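Local coordinates for protein-tyrosine-phosphatase (Shewanella sp., PDB 2Z72) that hydrolyses phosphotyrosine in proteins as a cold-active, zinc-containing phosphatase of the calcineurin-like phosphoesterase family, at residues 88-93 / 313-318; 72-77 / 102-107. All blocks are in the same frame, centred on the assembly; numbering follows the deposited sequence. Where two conformers were deposited one is given.

Contact 1 (88-93 / 313-318)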
loop_
_atom_site.group_PDB
_atom_site.type_symbol
_atom_site.label_atom_id
_atom_site.label_comp_id
_atom_site.label_asym_id
_atom_site.label_seq_id
_atom_site.Cartn_x
_atom_site.Cartn_y
_atom_site.Cartn_z
ATOM N N THR A 88 13.744 -1.968 -8.307
ATOM C CA THR A 88 15.082 -2.466 -8.042
ATOM C C THR A 88 15.118 -3.379 -6.799
ATOM O O THR A 88 15.718 -4.439 -6.805
ATOM C CB THR A 88 16.047 -1.289 -7.855
ATOM O OG1 THR A 88 16.158 -0.657 -9.137
ATOM C CG2 THR A 88 17.430 -1.727 -7.392
ATOM N N LEU A 89 14.411 -2.941 -5.729
ATOM C CA LEU A 89 14.398 -3.734 -4.520
ATOM C C LEU A 89 13.797 -5.110 -4.794
ATOM O O LEU A 89 14.326 -6.147 -4.353
ATOM C CB LEU A 89 13.587 -2.980 -3.446
ATOM C CG LEU A 89 13.291 -3.842 -2.183
ATOM C CD1 LEU A 89 14.559 -4.297 -1.488
ATOM C CD2 LEU A 89 12.404 -2.999 -1.244
ATOM N N LEU A 90 12.673 -5.156 -5.497
ATOM C CA LEU A 90 12.004 -6.440 -5.729
ATOM C C LEU A 90 12.804 -7.319 -6.646
ATOM O O LEU A 90 12.808 -8.539 -6.538
ATOM C CB LEU A 90 10.584 -6.207 -6.253
ATOM C CG LEU A 90 9.640 -5.485 -5.290
ATOM C CD1 LEU A 90 8.292 -5.291 -5.960
ATOM C CD2 LEU A 90 9.510 -6.196 -3.938
ATOM N N LYS A 91 13.523 -6.724 -7.627
ATOM C CA LYS A 91 14.393 -7.491 -8.479
ATOM C C LYS A 91 15.546 -8.076 -7.676
ATOM O O LYS A 91 15.902 -9.265 -7.819
ATOM C CB LYS A 91 14.965 -6.638 -9.631
ATOM C CG LYS A 91 13.998 -6.294 -10.761
ATOM C CD LYS A 91 14.548 -5.140 -11.639
ATOM C CE LYS A 91 15.859 -5.578 -12.318
ATOM N NZ LYS A 91 16.421 -4.481 -13.202
ATOM N N LYS A 92 16.190 -7.201 -6.856
ATOM C CA LYS A 92 17.371 -7.678 -6.124
ATOM C C LYS A 92 17.009 -8.755 -5.124
ATOM O O LYS A 92 17.844 -9.640 -4.882
ATOM C CB LYS A 92 17.986 -6.493 -5.407
ATOM C CG LYS A 92 18.717 -5.517 -6.333
ATOM C CD LYS A 92 20.054 -6.031 -6.736
ATOM C CE LYS A 92 20.734 -5.104 -7.747
ATOM N NZ LYS A 92 22.023 -5.668 -8.165
ATOM N N GLN A 93 15.817 -8.693 -4.567
ATOM C CA GLN A 93 15.351 -9.661 -3.557
ATOM C C GLN A 93 14.624 -10.825 -4.223
ATOM O O GLN A 93 14.104 -11.725 -3.532
ATOM C CB GLN A 93 14.524 -8.978 -2.487
ATOM C CG GLN A 93 15.347 -8.165 -1.518
ATOM C CD GLN A 93 16.237 -9.024 -0.671
ATOM O OE1 GLN A 93 15.865 -10.140 -0.354
ATOM N NE2 GLN A 93 17.350 -8.482 -0.263
ATOM N N GLY A 313 15.728 1.048 -0.600
ATOM C CA GLY A 313 14.757 0.533 0.326
ATOM C C GLY A 313 15.105 -0.891 0.658
ATOM O O GLY A 313 16.014 -1.483 0.110
ATOM N N GLU A 314 14.391 -1.534 1.542
ATOM C CA GLU A 314 14.495 -2.786 2.144
ATOM C C GLU A 314 13.116 -3.381 2.368
ATOM O O GLU A 314 12.077 -2.701 2.376
ATOM C CB GLU A 314 15.235 -2.723 3.512
ATOM C CG GLU A 314 16.616 -2.082 3.335
ATOM C CD GLU A 314 17.503 -2.258 4.570
ATOM O OE1 GLU A 314 18.705 -1.887 4.462
ATOM O OE2 GLU A 314 16.993 -2.667 5.643
ATOM N N LEU A 315 13.136 -4.690 2.584
ATOM C CA LEU A 315 11.906 -5.433 2.912
ATOM C C LEU A 315 12.163 -6.344 4.076
ATOM O O LEU A 315 13.299 -6.603 4.509
ATOM C CB LEU A 315 11.375 -6.122 1.667
ATOM C CG LEU A 315 12.310 -7.059 0.891
ATOM C CD1 LEU A 315 12.507 -8.407 1.564
ATOM C CD2 LEU A 315 11.726 -7.267 -0.514
ATOM N N LEU A 316 11.066 -6.907 4.585
ATOM C CA LEU A 316 11.044 -7.913 5.617
ATOM C C LEU A 316 10.532 -9.212 5.019
ATOM O O LEU A 316 9.502 -9.210 4.339
ATOM C CB LEU A 316 10.113 -7.459 6.755
ATOM C CG LEU A 316 9.810 -8.494 7.839
ATOM C CD1 LEU A 316 11.081 -8.801 8.649
ATOM C CD2 LEU A 316 8.707 -7.995 8.738
ATOM N N LEU A 317 11.229 -10.289 5.291
ATOM C CA LEU A 317 10.835 -11.621 4.898
ATOM C C LEU A 317 10.516 -12.413 6.153
ATOM O O LEU A 317 11.327 -12.439 7.079
ATOM C CB LEU A 317 11.922 -12.290 4.103
ATOM C CG LEU A 317 11.750 -13.738 3.671
ATOM C CD1 LEU A 317 10.570 -13.950 2.781
ATOM C CD2 LEU A 317 13.092 -14.179 2.993
ATOM N N LEU A 318 9.343 -13.048 6.148
ATOM C CA LEU A 318 8.921 -13.931 7.271
ATOM C C LEU A 318 8.725 -15.308 6.721
ATOM O O LEU A 318 7.793 -15.586 5.917
ATOM C CB LEU A 318 7.609 -13.422 7.894
ATOM C CG LEU A 318 7.609 -11.945 8.313
ATOM C CD1 LEU A 318 7.103 -10.998 7.246
ATOM C CD2 LEU A 318 6.761 -11.719 9.551
#
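Leu89 and Leu315 meet obliquely, CG of Leu89 lying 4.1 Å from CD2 of Leu315. The same Leu315 methyl has two further apolar neighbours. CD2 of Leu90 comes to 4.2 Å from Leu315 CD2, although the side chain of Leu90 does not start out toward the strand. Gln93 adds its aliphatic CB and CG, CB lying 3.8 Å from Leu315 CD2. The CD2 branch of Leu315 takes most of these contacts, from the last turn of helix 83-92 and Gln93 just after it. The strand side chain reaches this place with CG between its backbone N and carbonyl carbon (chi1 55°).

A second set of contacts is carbon against backbone oxygen. CG of Leu89 is anti to its backbone N (chi1 170°), and its two methyls then meet the backbone that leads into strand 315-319: CD1 is 3.5 Å from Gly313 O, and CD2 is 3.6 Å from Glu314 O. Replacing Leu89 by an alanine would probably open a gap beside Leu315 CD2 and take the hydrocarbon cover off both of these carbonyls.

The polar ends turn to other partners. Gln93 NE2 donates to the carbonyls of Leu327 and Thr331, which fixes the turn of the amide at the end of a chain bent at chi2. Glu314 points away from the helix and pairs with Arg325 in a salt bridge, its other carboxylate oxygen accepting from Val292 N.

Helix-on-sheet packing of this alpha/beta kind joins helix 83-92 to the start of strand 315-319. Across it there are five residue contacts within 4.5 Å and not one directional bond between the segments, so the interface rests on van der Waals packing of leucine and Gln93 carbons against each other and of Leu89 methyls on backbone carbonyls, with the amide and carboxylate bonded to other residues.

Contact 2 (72-77 / 102-107)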
loop_
_atom_site.group_PDB
_atom_site.type_symbol
_atom_site.label_atom_id
_atom_site.label_comp_id
_atom_site.label_asym_id
_atom_site.label_seq_id
_atom_site.Cartn_x
_atom_site.Cartn_y
_atom_site.Cartn_z
ATOM N N LYS A 72 5.177 -18.122 3.456
ATOM C CA LYS A 72 6.212 -17.069 3.255
ATOM C C LYS A 72 5.517 -15.757 2.992
ATOM O O LYS A 72 4.557 -15.710 2.207
ATOM C CB LYS A 72 7.242 -17.501 2.270
ATOM C CG LYS A 72 7.068 -17.413 0.894
ATOM C CD LYS A 72 8.184 -17.879 -0.039
ATOM C CE LYS A 72 7.495 -17.786 -1.410
ATOM N NZ LYS A 72 8.349 -18.328 -2.464
ATOM N N VAL A 73 6.025 -14.752 3.629
ATOM C CA VAL A 73 5.456 -13.392 3.528
ATOM C C VAL A 73 6.628 -12.428 3.320
ATOM O O VAL A 73 7.669 -12.574 3.966
ATOM C CB VAL A 73 4.690 -13.017 4.813
ATOM C CG1 VAL A 73 4.052 -11.612 4.689
ATOM C CG2 VAL A 73 3.585 -14.008 5.131
ATOM N N VAL A 74 6.429 -11.427 2.480
ATOM C CA VAL A 74 7.316 -10.278 2.391
ATOM C C VAL A 74 6.516 -9.022 2.663
ATOM O O VAL A 74 5.361 -8.864 2.243
ATOM C CB VAL A 74 7.938 -10.360 0.982
ATOM C CG1 VAL A 74 6.920 -10.150 -0.142
ATOM C CG2 VAL A 74 9.016 -9.318 0.852
ATOM N N ALA A 75 7.119 -8.074 3.391
ATOM C CA ALA A 75 6.444 -6.835 3.727
ATOM C C ALA A 75 7.338 -5.644 3.437
ATOM O O ALA A 75 8.566 -5.703 3.617
ATOM C CB ALA A 75 6.045 -6.835 5.200
ATOM N N LEU A 76 6.713 -4.570 3.026
ATOM C CA LEU A 76 7.378 -3.310 2.688
ATOM C C LEU A 76 6.330 -2.227 2.668
ATOM O O LEU A 76 5.136 -2.485 2.744
ATOM C CB LEU A 76 8.193 -3.375 1.387
ATOM C CG LEU A 76 7.350 -3.529 0.091
ATOM C CD1 LEU A 76 8.260 -3.351 -1.119
ATOM C CD2 LEU A 76 6.670 -4.873 -0.042
ATOM N N SER A 77 6.738 -0.957 2.566
ATOM C CA SER A 77 5.782 0.129 2.779
ATOM C C SER A 77 6.332 1.457 2.317
ATOM O O SER A 77 7.513 1.632 2.086
ATOM C CB SER A 77 5.569 0.251 4.287
ATOM O OG SER A 77 4.380 0.956 4.593
ATOM N N TRP A 102 5.704 -11.155 -11.064
ATOM C CA TRP A 102 5.671 -11.881 -9.803
ATOM C C TRP A 102 6.465 -13.217 -9.933
ATOM O O TRP A 102 6.194 -14.015 -10.865
ATOM C CB TRP A 102 4.277 -12.256 -9.429
ATOM C CG TRP A 102 3.994 -13.003 -8.175
ATOM C CD1 TRP A 102 3.779 -14.374 -8.110
ATOM C CD2 TRP A 102 3.863 -12.508 -6.858
ATOM N NE1 TRP A 102 3.522 -14.699 -6.815
ATOM C CE2 TRP A 102 3.556 -13.603 -6.015
ATOM C CE3 TRP A 102 3.963 -11.268 -6.265
ATOM C CZ2 TRP A 102 3.353 -13.432 -4.660
ATOM C CZ3 TRP A 102 3.752 -11.080 -4.916
ATOM C CH2 TRP A 102 3.443 -12.187 -4.124
ATOM N N ALA A 103 7.363 -13.450 -8.962
ATOM C CA ALA A 103 8.168 -14.626 -8.920
ATOM C C ALA A 103 8.149 -15.230 -7.519
ATOM O O ALA A 103 9.024 -16.019 -7.182
ATOM C CB ALA A 103 9.622 -14.327 -9.343
ATOM N N PHE A 104 7.193 -14.856 -6.706
ATOM C CA PHE A 104 7.165 -15.234 -5.294
ATOM C C PHE A 104 6.231 -16.387 -5.022
ATOM O O PHE A 104 5.986 -16.709 -3.862
ATOM C CB PHE A 104 6.867 -13.968 -4.460
ATOM C CG PHE A 104 7.259 -14.030 -3.006
ATOM C CD1 PHE A 104 8.541 -14.338 -2.602
ATOM C CD2 PHE A 104 6.306 -13.724 -2.023
ATOM C CE1 PHE A 104 8.855 -14.369 -1.233
ATOM C CE2 PHE A 104 6.615 -13.774 -0.682
ATOM C CZ PHE A 104 7.926 -14.069 -0.261
ATOM N N GLY A 105 5.753 -17.039 -6.085
ATOM C CA GLY A 105 5.006 -18.272 -5.876
ATOM C C GLY A 105 3.722 -18.064 -5.085
ATOM O O GLY A 105 2.965 -17.144 -5.376
ATOM N N GLU A 106 3.517 -18.938 -4.110
ATOM C CA GLU A 106 2.365 -18.892 -3.260
ATOM C C GLU A 106 2.607 -17.991 -2.058
ATOM O O GLU A 106 1.788 -17.944 -1.123
ATOM C CB GLU A 106 1.952 -20.284 -2.774
ATOM C CG GLU A 106 1.604 -21.192 -3.952
ATOM C CD GLU A 106 1.054 -22.528 -3.533
ATOM O OE1 GLU A 106 0.477 -23.195 -4.401
ATOM O OE2 GLU A 106 1.226 -22.844 -2.341
ATOM N N GLY A 107 3.759 -17.254 -2.072
ATOM C CA GLY A 107 3.990 -16.290 -1.018
ATOM C C GLY A 107 2.957 -15.180 -1.017
ATOM O O GLY A 107 2.252 -14.942 -2.016
HETATM O O HOH W 1 3.356 -18.999 1.151
HETATM O O HOH W 2 8.785 -18.376 -5.348
#
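Lys72 lays its chain over one face of Phe104, the two side chains running antiparallel past one another. Its CE sits 3.7 Å from the ring centroid and 13° off the normal, a CH-pi contact over the centre. The ammonium NZ lies farther out, 4.4 Å from that centroid, as an off-centre cation-pi partner. A chi1 of 82° sets CG on the ring side, 3.6 Å from Phe104 CZ, and the chain runs extended from there. Apolar packing adds Val74, whose CG1 approaches Phe104 CE2 obliquely at 3.7 Å.

The loop 102-107 closes a beta-alpha-beta crossover, returning the chain from helix 83-92 to strand 108-111, the parallel neighbour of strand 72-76. It does so through a type II' turn from Phe104 to Gly107. Gly105 takes positive phi, while a CB on Gly107 would clash with Lys72 CE and Phe104 CE2.

Among polar contacts, Gly107 CA meets Lys72 O at 3.3 Å as a CA-H...O contact. Water 2 accepts from Lys72 NZ and donates to Ala103 O, tying the ammonium to the loop. Within the loop, Trp102 NE1 donates to Gly105 O over 2.9 Å at 163°, the acceptor lying in the indole plane.

Overall arrangement
The centres of contacts 1 and 2 are about 9 Å apart, on one mixed sheet. Along the chain the segments alternate: 72-77, 88-93, 102-107 and then, some 200 residues later, 313-318. Strands 72-76 and 315-319 are antiparallel neighbours, and Leu318 N lies 2.8 Å from Val73 O, a probable hydrogen bond. Side chains join the two sites as well, Leu315 touching Val74 and Leu317 touching Phe104. Contact 2 lies within the beta-alpha-beta unit of 72-76, 83-92 and 108-111; contact 1 packs that unit's helix on a strand from late in the chain. Strand 72-76 leads directly to the zinc ligands Asp78 and His80; in contact 1, Gly313 is about 13 Å from a zinc ion.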